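Long-range contacts in estrogen receptor (PDB 4N1Y), which probably acts as a constitutively active transcription factor of the nuclear receptor family, related to the steroid hormone receptors: residues 21-29 against 99-107; 38-49 against 218-227. All coordinates share one frame; numbering follows the deposited sequence.

Contact 1: residues 21-29 against 99-107; sequences VLESHHNHG and AFAPDLVLD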
loop_
_atom_site.group_PDB
_atom_site.type_symbol
_atom_site.label_atom_id
_atom_site.label_comp_id
_atom_site.label_asym_id
_atom_site.label_seq_id
_atom_site.Cartn_x
_atom_site.Cartn_y
_atom_site.Cartn_z
ATOM N N VAL B 21 5.102 24.187 -9.111
ATOM C CA VAL B 21 5.237 24.172 -7.660
ATOM C C VAL B 21 4.551 25.380 -7.058
ATOM O O VAL B 21 4.753 26.512 -7.492
ATOM C CB VAL B 21 6.684 24.096 -7.205
ATOM C CG1 VAL B 21 6.824 22.960 -6.192
ATOM C CG2 VAL B 21 7.588 23.861 -8.396
ATOM N N LEU B 22 3.753 25.121 -6.035
ATOM C CA LEU B 22 2.936 26.152 -5.416
ATOM C C LEU B 22 3.558 26.690 -4.136
ATOM O O LEU B 22 4.138 25.948 -3.349
ATOM C CB LEU B 22 1.536 25.613 -5.128
ATOM C CG LEU B 22 0.739 25.168 -6.353
ATOM C CD1 LEU B 22 -0.462 24.376 -5.905
ATOM C CD2 LEU B 22 0.321 26.345 -7.228
ATOM N N GLU B 23 3.430 27.997 -3.954
ATOM C CA GLU B 23 3.883 28.655 -2.750
ATOM C C GLU B 23 2.783 28.485 -1.719
ATOM O O GLU B 23 1.618 28.351 -2.090
ATOM C CB GLU B 23 4.098 30.146 -3.008
ATOM C CG GLU B 23 5.209 30.484 -3.964
ATOM C CD GLU B 23 6.570 30.277 -3.375
ATOM O OE1 GLU B 23 6.656 29.952 -2.170
ATOM O OE2 GLU B 23 7.558 30.455 -4.117
ATOM N N SER B 24 3.119 28.462 -0.434
ATOM C CA SER B 24 2.065 28.293 0.559
ATOM C C SER B 24 1.558 29.659 0.995
ATOM O O SER B 24 0.434 29.779 1.486
ATOM C CB SER B 24 2.542 27.492 1.779
ATOM O OG SER B 24 3.598 28.144 2.462
ATOM N N HIS B 25 2.384 30.685 0.787
ATOM C CA HIS B 25 2.142 32.007 1.372
ATOM C C HIS B 25 1.745 31.925 2.846
ATOM O O HIS B 25 0.887 32.667 3.329
ATOM C CB HIS B 25 1.094 32.760 0.554
ATOM C CG HIS B 25 1.531 33.044 -0.848
ATOM N ND1 HIS B 25 1.215 32.228 -1.913
ATOM C CD2 HIS B 25 2.240 34.077 -1.360
ATOM C CE1 HIS B 25 1.732 32.735 -3.019
ATOM N NE2 HIS B 25 2.353 33.859 -2.711
ATOM N N HIS B 26 2.385 31.007 3.558
ATOM C CA HIS B 26 2.145 30.866 4.975
ATOM C C HIS B 26 2.661 32.106 5.685
ATOM O O HIS B 26 3.701 32.653 5.315
ATOM C CB HIS B 26 2.832 29.624 5.530
ATOM C CG HIS B 26 2.682 29.468 7.010
ATOM N ND1 HIS B 26 1.603 28.829 7.584
ATOM C CD2 HIS B 26 3.443 29.911 8.038
ATOM C CE1 HIS B 26 1.724 28.856 8.898
ATOM N NE2 HIS B 26 2.831 29.512 9.200
ATOM N N ASN B 27 1.943 32.544 6.713
ATOM C CA ASN B 27 2.363 33.719 7.465
ATOM C C ASN B 27 3.258 33.280 8.612
ATOM O O ASN B 27 2.785 32.798 9.644
ATOM C CB ASN B 27 1.157 34.505 7.994
ATOM C CG ASN B 27 1.562 35.727 8.823
ATOM O OD1 ASN B 27 2.658 36.268 8.664
ATOM N ND2 ASN B 27 0.669 36.166 9.708
ATOM N N HIS B 28 4.562 33.436 8.411
ATOM C CA HIS B 28 5.541 33.028 9.404
ATOM C C HIS B 28 5.610 34.067 10.522
ATOM O O HIS B 28 6.298 33.880 11.525
ATOM C CB HIS B 28 6.912 32.844 8.754
ATOM C CG HIS B 28 6.958 31.741 7.745
ATOM N ND1 HIS B 28 7.033 30.410 8.097
ATOM C CD2 HIS B 28 6.947 31.770 6.391
ATOM C CE1 HIS B 28 7.064 29.668 7.005
ATOM N NE2 HIS B 28 7.013 30.469 5.956
ATOM N N GLY B 29 4.884 35.166 10.344
ATOM C CA GLY B 29 4.850 36.207 11.346
ATOM C C GLY B 29 4.112 35.762 12.587
ATOM O O GLY B 29 4.325 36.317 13.662
ATOM N N ALA B 99 9.199 19.423 2.364
ATOM C CA ALA B 99 8.948 20.693 1.709
ATOM C C ALA B 99 7.575 20.682 1.040
ATOM O O ALA B 99 7.448 20.276 -0.116
ATOM C CB ALA B 99 10.040 20.988 0.702
ATOM N N PHE B 100 6.552 21.126 1.768
ATOM C CA PHE B 100 5.187 21.162 1.240
ATOM C C PHE B 100 5.066 22.236 0.181
ATOM O O PHE B 100 4.376 22.084 -0.833
ATOM C CB PHE B 100 4.191 21.377 2.369
ATOM C CG PHE B 100 4.268 20.315 3.404
ATOM C CD1 PHE B 100 3.632 19.101 3.211
ATOM C CD2 PHE B 100 5.014 20.509 4.556
ATOM C CE1 PHE B 100 3.728 18.098 4.153
ATOM C CE2 PHE B 100 5.110 19.513 5.508
ATOM C CZ PHE B 100 4.467 18.305 5.307
ATOM N N ALA B 101 5.759 23.326 0.434
ATOM C CA ALA B 101 5.954 24.350 -0.554
ATOM C C ALA B 101 7.365 24.854 -0.306
ATOM O O ALA B 101 7.948 24.552 0.739
ATOM C CB ALA B 101 4.914 25.457 -0.408
ATOM N N PRO B 102 7.945 25.586 -1.268
ATOM C CA PRO B 102 9.225 26.231 -0.963
ATOM C C PRO B 102 9.040 27.152 0.247
ATOM O O PRO B 102 9.912 27.330 1.100
ATOM C CB PRO B 102 9.532 27.037 -2.232
ATOM C CG PRO B 102 8.705 26.432 -3.299
ATOM C CD PRO B 102 7.495 25.844 -2.646
ATOM N N ASP B 103 7.823 27.682 0.306
ATOM C CA ASP B 103 7.324 28.608 1.309
ATOM C C ASP B 103 7.110 27.953 2.679
ATOM O O ASP B 103 6.842 28.637 3.663
ATOM C CB ASP B 103 5.986 29.138 0.774
ATOM C CG ASP B 103 5.681 30.534 1.192
ATOM O OD1 ASP B 103 6.049 30.927 2.315
ATOM O OD2 ASP B 103 5.061 31.245 0.372
ATOM N N LEU B 104 7.249 26.629 2.744
ATOM C CA LEU B 104 6.805 25.904 3.922
ATOM C C LEU B 104 7.532 24.576 4.138
ATOM O O LEU B 104 6.985 23.508 3.832
ATOM C CB LEU B 104 5.302 25.652 3.828
ATOM C CG LEU B 104 4.648 25.170 5.111
ATOM C CD1 LEU B 104 4.917 26.236 6.158
ATOM C CD2 LEU B 104 3.158 24.965 4.909
ATOM N N VAL B 105 8.753 24.633 4.659
ATOM C CA VAL B 105 9.488 23.413 4.985
ATOM C C VAL B 105 9.376 23.079 6.474
ATOM O O VAL B 105 9.818 23.844 7.322
ATOM C CB VAL B 105 10.962 23.554 4.618
ATOM C CG1 VAL B 105 11.698 22.257 4.894
ATOM C CG2 VAL B 105 11.089 23.944 3.160
ATOM N N LEU B 106 8.811 21.917 6.777
ATOM C CA LEU B 106 8.558 21.497 8.154
ATOM C C LEU B 106 9.397 20.295 8.584
ATOM O O LEU B 106 9.417 19.254 7.921
ATOM C CB LEU B 106 7.080 21.164 8.335
ATOM C CG LEU B 106 6.072 22.241 7.961
ATOM C CD1 LEU B 106 4.679 21.762 8.307
ATOM C CD2 LEU B 106 6.396 23.526 8.692
ATOM N N ASP B 107 10.092 20.440 9.701
ATOM C CA ASP B 107 10.887 19.346 10.239
ATOM C C ASP B 107 10.102 18.604 11.341
ATOM O O ASP B 107 9.011 19.047 11.730
ATOM C CB ASP B 107 12.219 19.910 10.760
ATOM C CG ASP B 107 13.254 18.839 11.055
ATOM O OD1 ASP B 107 12.897 17.639 11.085
ATOM O OD2 ASP B 107 14.442 19.214 11.215
#

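Contact 2: residues 38-49 against 218-227; sequences LNSLVKLAEREL and VTFCDLLKEM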
loop_
_atom_site.group_PDB
_atom_site.type_symbol
_atom_site.label_atom_id
_atom_site.label_comp_id
_atom_site.label_asym_id
_atom_site.label_seq_id
_atom_site.Cartn_x
_atom_site.Cartn_y
_atom_site.Cartn_z
ATOM N N LEU B 38 -1.782 23.776 10.182
ATOM C CA LEU B 38 -2.750 22.941 9.484
ATOM C C LEU B 38 -3.628 23.706 8.504
ATOM O O LEU B 38 -3.995 23.164 7.458
ATOM C CB LEU B 38 -3.643 22.219 10.488
ATOM C CG LEU B 38 -3.013 21.016 11.175
ATOM C CD1 LEU B 38 -3.996 20.324 12.125
ATOM C CD2 LEU B 38 -2.504 20.076 10.116
ATOM N N ASN B 39 -3.930 24.972 8.790
ATOM C CA ASN B 39 -4.782 25.707 7.858
ATOM C C ASN B 39 -3.982 25.996 6.594
ATOM O O ASN B 39 -4.534 25.968 5.497
ATOM C CB ASN B 39 -5.357 27.012 8.473
ATOM C CG ASN B 39 -6.570 26.770 9.402
ATOM O OD1 ASN B 39 -7.272 25.770 9.285
ATOM N ND2 ASN B 39 -6.815 27.705 10.316
ATOM N N SER B 40 -2.674 26.170 6.733
ATOM C CA SER B 40 -1.845 26.369 5.554
ATOM C C SER B 40 -1.698 25.042 4.820
ATOM O O SER B 40 -1.871 24.989 3.604
ATOM C CB SER B 40 -0.475 26.939 5.919
ATOM O OG SER B 40 -0.595 28.249 6.439
ATOM N N LEU B 41 -1.418 23.971 5.561
ATOM C CA LEU B 41 -1.309 22.645 4.953
ATOM C C LEU B 41 -2.593 22.217 4.264
ATOM O O LEU B 41 -2.564 21.697 3.157
ATOM C CB LEU B 41 -0.918 21.586 5.984
ATOM C CG LEU B 41 0.493 21.669 6.570
ATOM C CD1 LEU B 41 0.691 20.606 7.647
ATOM C CD2 LEU B 41 1.551 21.531 5.466
ATOM N N VAL B 42 -3.723 22.458 4.913
ATOM C CA VAL B 42 -5.001 22.058 4.346
ATOM C C VAL B 42 -5.290 22.750 3.032
ATOM O O VAL B 42 -5.777 22.119 2.095
ATOM C CB VAL B 42 -6.166 22.357 5.320
ATOM C CG1 VAL B 42 -7.490 22.507 4.582
ATOM C CG2 VAL B 42 -6.244 21.290 6.382
ATOM N N LYS B 43 -4.997 24.042 2.947
ATOM C CA LYS B 43 -5.350 24.735 1.726
ATOM C C LYS B 43 -4.256 24.732 0.668
ATOM O O LYS B 43 -4.543 24.893 -0.519
ATOM C CB LYS B 43 -5.838 26.128 2.050
ATOM C CG LYS B 43 -7.252 26.094 1.593
ATOM C CD LYS B 43 -8.227 27.150 2.040
ATOM C CE LYS B 43 -9.504 26.570 1.517
ATOM N NZ LYS B 43 -9.656 25.150 2.110
ATOM N N LEU B 44 -3.023 24.460 1.079
ATOM C CA LEU B 44 -1.986 24.190 0.114
ATOM C C LEU B 44 -2.434 22.928 -0.600
ATOM O O LEU B 44 -2.325 22.813 -1.825
ATOM C CB LEU B 44 -0.639 24.002 0.787
ATOM C CG LEU B 44 0.513 23.866 -0.194
ATOM C CD1 LEU B 44 0.588 25.065 -1.124
ATOM C CD2 LEU B 44 1.802 23.688 0.564
ATOM N N ALA B 45 -3.007 22.012 0.182
ATOM C CA ALA B 45 -3.490 20.747 -0.332
ATOM C C ALA B 45 -4.577 20.968 -1.357
ATOM O O ALA B 45 -4.602 20.304 -2.387
ATOM C CB ALA B 45 -4.006 19.892 0.783
ATOM N N GLU B 46 -5.480 21.895 -1.078
ATOM C CA GLU B 46 -6.582 22.143 -1.995
ATOM C C GLU B 46 -6.131 22.755 -3.323
ATOM O O GLU B 46 -6.679 22.423 -4.376
ATOM C CB GLU B 46 -7.642 23.013 -1.334
ATOM C CG GLU B 46 -8.929 22.240 -1.216
ATOM C CD GLU B 46 -10.118 23.084 -0.854
ATOM O OE1 GLU B 46 -10.687 23.735 -1.757
ATOM O OE2 GLU B 46 -10.494 23.066 0.337
ATOM N N ARG B 47 -5.131 23.630 -3.285
ATOM C CA ARG B 47 -4.635 24.221 -4.522
ATOM C C ARG B 47 -3.926 23.139 -5.344
ATOM O O ARG B 47 -4.127 23.034 -6.549
ATOM C CB ARG B 47 -3.702 25.392 -4.221
ATOM C CG ARG B 47 -4.381 26.513 -3.446
ATOM C CD ARG B 47 -3.645 27.852 -3.586
ATOM N NE ARG B 47 -2.193 27.676 -3.527
ATOM C CZ ARG B 47 -1.311 28.432 -4.171
ATOM N NH1 ARG B 47 -1.721 29.438 -4.938
ATOM N NH2 ARG B 47 -0.015 28.183 -4.044
ATOM N N GLU B 48 -3.142 22.296 -4.682
ATOM C CA GLU B 48 -2.430 21.242 -5.391
ATOM C C GLU B 48 -3.482 20.240 -5.884
ATOM O O GLU B 48 -3.296 19.567 -6.900
ATOM C CB GLU B 48 -1.344 20.579 -4.507
ATOM C CG GLU B 48 -0.289 21.584 -3.938
ATOM C CD GLU B 48 0.805 20.969 -3.030
ATOM O OE1 GLU B 48 0.570 19.908 -2.401
ATOM O OE2 GLU B 48 1.893 21.592 -2.904
ATOM N N LEU B 49 -4.602 20.165 -5.173
ATOM C CA LEU B 49 -5.682 19.273 -5.564
ATOM C C LEU B 49 -6.329 19.663 -6.899
ATOM O O LEU B 49 -6.536 18.811 -7.764
ATOM C CB LEU B 49 -6.740 19.219 -4.463
ATOM C CG LEU B 49 -7.806 18.126 -4.593
ATOM C CD1 LEU B 49 -7.177 16.758 -4.798
ATOM C CD2 LEU B 49 -8.729 18.118 -3.372
ATOM N N VAL B 218 -10.316 23.748 12.026
ATOM C CA VAL B 218 -9.546 23.944 10.828
ATOM C C VAL B 218 -10.585 24.074 9.737
ATOM O O VAL B 218 -11.539 23.295 9.664
ATOM C CB VAL B 218 -8.585 22.764 10.563
ATOM C CG1 VAL B 218 -8.159 22.711 9.095
ATOM C CG2 VAL B 218 -7.386 22.840 11.496
ATOM N N THR B 219 -10.423 25.084 8.903
ATOM C CA THR B 219 -11.424 25.339 7.896
ATOM C C THR B 219 -11.071 24.701 6.562
ATOM O O THR B 219 -9.967 24.863 6.058
ATOM C CB THR B 219 -11.629 26.839 7.744
ATOM O OG1 THR B 219 -10.491 27.399 7.087
ATOM C CG2 THR B 219 -11.754 27.472 9.125
ATOM N N PHE B 220 -12.011 23.943 6.013
ATOM C CA PHE B 220 -11.811 23.301 4.716
ATOM C C PHE B 220 -12.666 23.947 3.663
ATOM O O PHE B 220 -13.829 24.225 3.931
ATOM C CB PHE B 220 -12.190 21.817 4.758
ATOM C CG PHE B 220 -11.293 20.965 5.598
ATOM C CD1 PHE B 220 -10.490 19.998 5.013
ATOM C CD2 PHE B 220 -11.286 21.093 6.977
ATOM C CE1 PHE B 220 -9.669 19.190 5.791
ATOM C CE2 PHE B 220 -10.471 20.290 7.761
ATOM C CZ PHE B 220 -9.664 19.337 7.171
ATOM N N CYS B 221 -12.146 24.178 2.462
ATOM C CA CYS B 221 -13.080 24.534 1.402
ATOM C C CYS B 221 -13.703 23.260 0.924
ATOM O O CYS B 221 -13.257 22.155 1.281
ATOM C CB CYS B 221 -12.471 25.319 0.225
ATOM S SG CYS B 221 -12.403 27.114 0.462
ATOM N N ASP B 222 -14.658 23.447 0.023
ATOM C CA ASP B 222 -15.606 22.432 -0.358
ATOM C C ASP B 222 -14.994 21.367 -1.240
ATOM O O ASP B 222 -15.396 20.211 -1.162
ATOM C CB ASP B 222 -16.791 23.096 -1.027
ATOM C CG ASP B 222 -17.466 24.100 -0.116
ATOM O OD1 ASP B 222 -17.742 23.743 1.043
ATOM O OD2 ASP B 222 -17.722 25.245 -0.540
ATOM N N LEU B 223 -13.996 21.735 -2.038
ATOM C CA LEU B 223 -13.318 20.733 -2.845
ATOM C C LEU B 223 -12.686 19.653 -1.989
ATOM O O LEU B 223 -12.958 18.467 -2.176
ATOM C CB LEU B 223 -12.245 21.367 -3.713
ATOM C CG LEU B 223 -11.471 20.339 -4.545
ATOM C CD1 LEU B 223 -12.333 19.670 -5.600
ATOM C CD2 LEU B 223 -10.219 20.942 -5.173
ATOM N N LEU B 224 -11.875 20.072 -1.026
ATOM C CA LEU B 224 -11.213 19.134 -0.137
ATOM C C LEU B 224 -12.280 18.407 0.674
ATOM O O LEU B 224 -12.195 17.209 0.955
ATOM C CB LEU B 224 -10.236 19.864 0.782
ATOM C CG LEU B 224 -9.108 19.018 1.350
ATOM C CD1 LEU B 224 -8.527 18.209 0.236
ATOM C CD2 LEU B 224 -8.045 19.889 1.950
ATOM N N LYS B 225 -13.285 19.169 1.064
ATOM C CA LYS B 225 -14.362 18.641 1.862
ATOM C C LYS B 225 -15.182 17.574 1.093
ATOM O O LYS B 225 -15.608 16.583 1.687
ATOM C CB LYS B 225 -15.205 19.803 2.363
ATOM C CG LYS B 225 -16.447 19.448 3.104
ATOM C CD LYS B 225 -17.312 20.697 3.182
ATOM C CE LYS B 225 -16.484 21.892 3.659
ATOM N NZ LYS B 225 -17.257 23.168 3.673
ATOM N N GLU B 226 -15.386 17.740 -0.216
ATOM C CA GLU B 226 -16.119 16.705 -0.967
ATOM C C GLU B 226 -15.253 15.450 -1.042
ATOM O O GLU B 226 -15.763 14.327 -0.992
ATOM C CB GLU B 226 -16.522 17.135 -2.391
ATOM C CG GLU B 226 -17.271 18.464 -2.536
ATOM C CD GLU B 226 -17.474 18.883 -4.003
ATOM O OE1 GLU B 226 -16.544 18.666 -4.806
ATOM O OE2 GLU B 226 -18.513 19.510 -4.336
ATOM N N MET B 227 -13.947 15.633 -1.198
ATOM C CA MET B 227 -13.052 14.488 -1.259
ATOM C C MET B 227 -13.110 13.666 0.018
ATOM O O MET B 227 -13.057 12.437 -0.022
ATOM C CB MET B 227 -11.618 14.936 -1.526
ATOM C CG MET B 227 -11.517 15.669 -2.825
ATOM S SD MET B 227 -11.933 14.575 -4.196
ATOM C CE MET B 227 -10.364 13.792 -4.490
#

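Contact 1: residues 21-29 against 99-107
D103, at the tip of the small beta hairpin of the nuclear receptor ligand-binding fold, receives the loop 21-29 that runs between helix 7-15 and helix 34-56. A type I turn from A101 to L104, closed by a bond from L104 N to A101 O, sets the aspartate toward the loop, and D103 buries more surface here than any other residue of the two segments. Its OD2 accepts H25 N at 2.8 Å; the N-H points in at 131°, and the donor stands well above the carboxylate plane, so the bond is bent at both ends. The E23 side chain crosses that of D103 at about a right angle, with OE1 of E23 3.3 Å from OD2 of D103. Two carboxylates this close may favour protonation of one, which the H25 N-H would partly offset.

S24 keeps OG between its backbone N and its carbonyl carbon (chi1 62°), which directs the oxygen at CB of D103 and CB of L104 and also lets it accept H26 N, at 3.3 Å, in an ST turn. With CG opposite the backbone N, the imidazole of H26 is carried toward the hairpin, where CD1 of L104 packs over one ring face, 4.0 Å from H26 CG, while ND1 is taken by S40. H26 CD2 in turn lies 3.6 Å above the plane of the H28 ring, offset toward the rim. That ring is also fixed at its edge: NE2 of H28 donates to the backbone O of D103 at 2.9 Å, with the acceptor in the ring plane and a C=O...N angle of 164°.

Contact 2: residues 38-49 against 218-227
The F220 ring takes V42 over one face: CG1 of V42 sits 4.2 Å from the ring centroid and 21° off the normal, displaced toward the rim, which fits a CH-pi contact. The other branch of V42 serves a second partner, CG2 meeting CG1 of V218 at 3.6 Å. L212 of helix 187-215 also touches F220 and V218. In the N39 amide, OD1 accepts T219 N at 3.2 Å, the donor tilted 33° from the carbonyl plane. The carboxylate of E46 is approached from above its plane by K43 NZ, which forms a salt bridge to OE2 at 2.9 Å along the same helix, and its chain, extended beyond CG, lies beside C221, the N-cap residue of helix 222-229.

Next to these polar groups L224 is the knob of a knob-into-hole contact, seated among V42, A45, E46 and L49. Its CG is anti to its nitrogen, and its two methyls divide the hole: CD2 faces V42 and A45, while CD1 meets CD2 of L49 at 3.6 Å. That same L49 methyl touches L223 and M227. The axes of segments 38-49 and 222-227 come within 9.5 Å at 87°, and W78 of helix 67-89 touches L224 and M227. A C-terminal helix docked crosswise on helix 34-56 is consistent with the active position of the AF-2 helix in nuclear receptor ligand-binding domains.

Helix 34-56 joins the two contacts, whose centres lie about 15 Å apart: it supplies one segment of contact 2, and the loop of contact 1 rests on other residues of the same helix. S40 and R47 meet the loop. S40 OG lies 2.5 Å from H26 ND1, a probable hydrogen bond, and R47 NH2 packs close to E23 O. On the hairpin side, F100 touches L41 and A101 touches L44, while E48 makes a weak, long ion pair with R89. Along the chain the segments alternate. Hairpin 97-107 and terminal helix 222-229 both pack on helix 34-56, which in related receptors lines the hormone pocket.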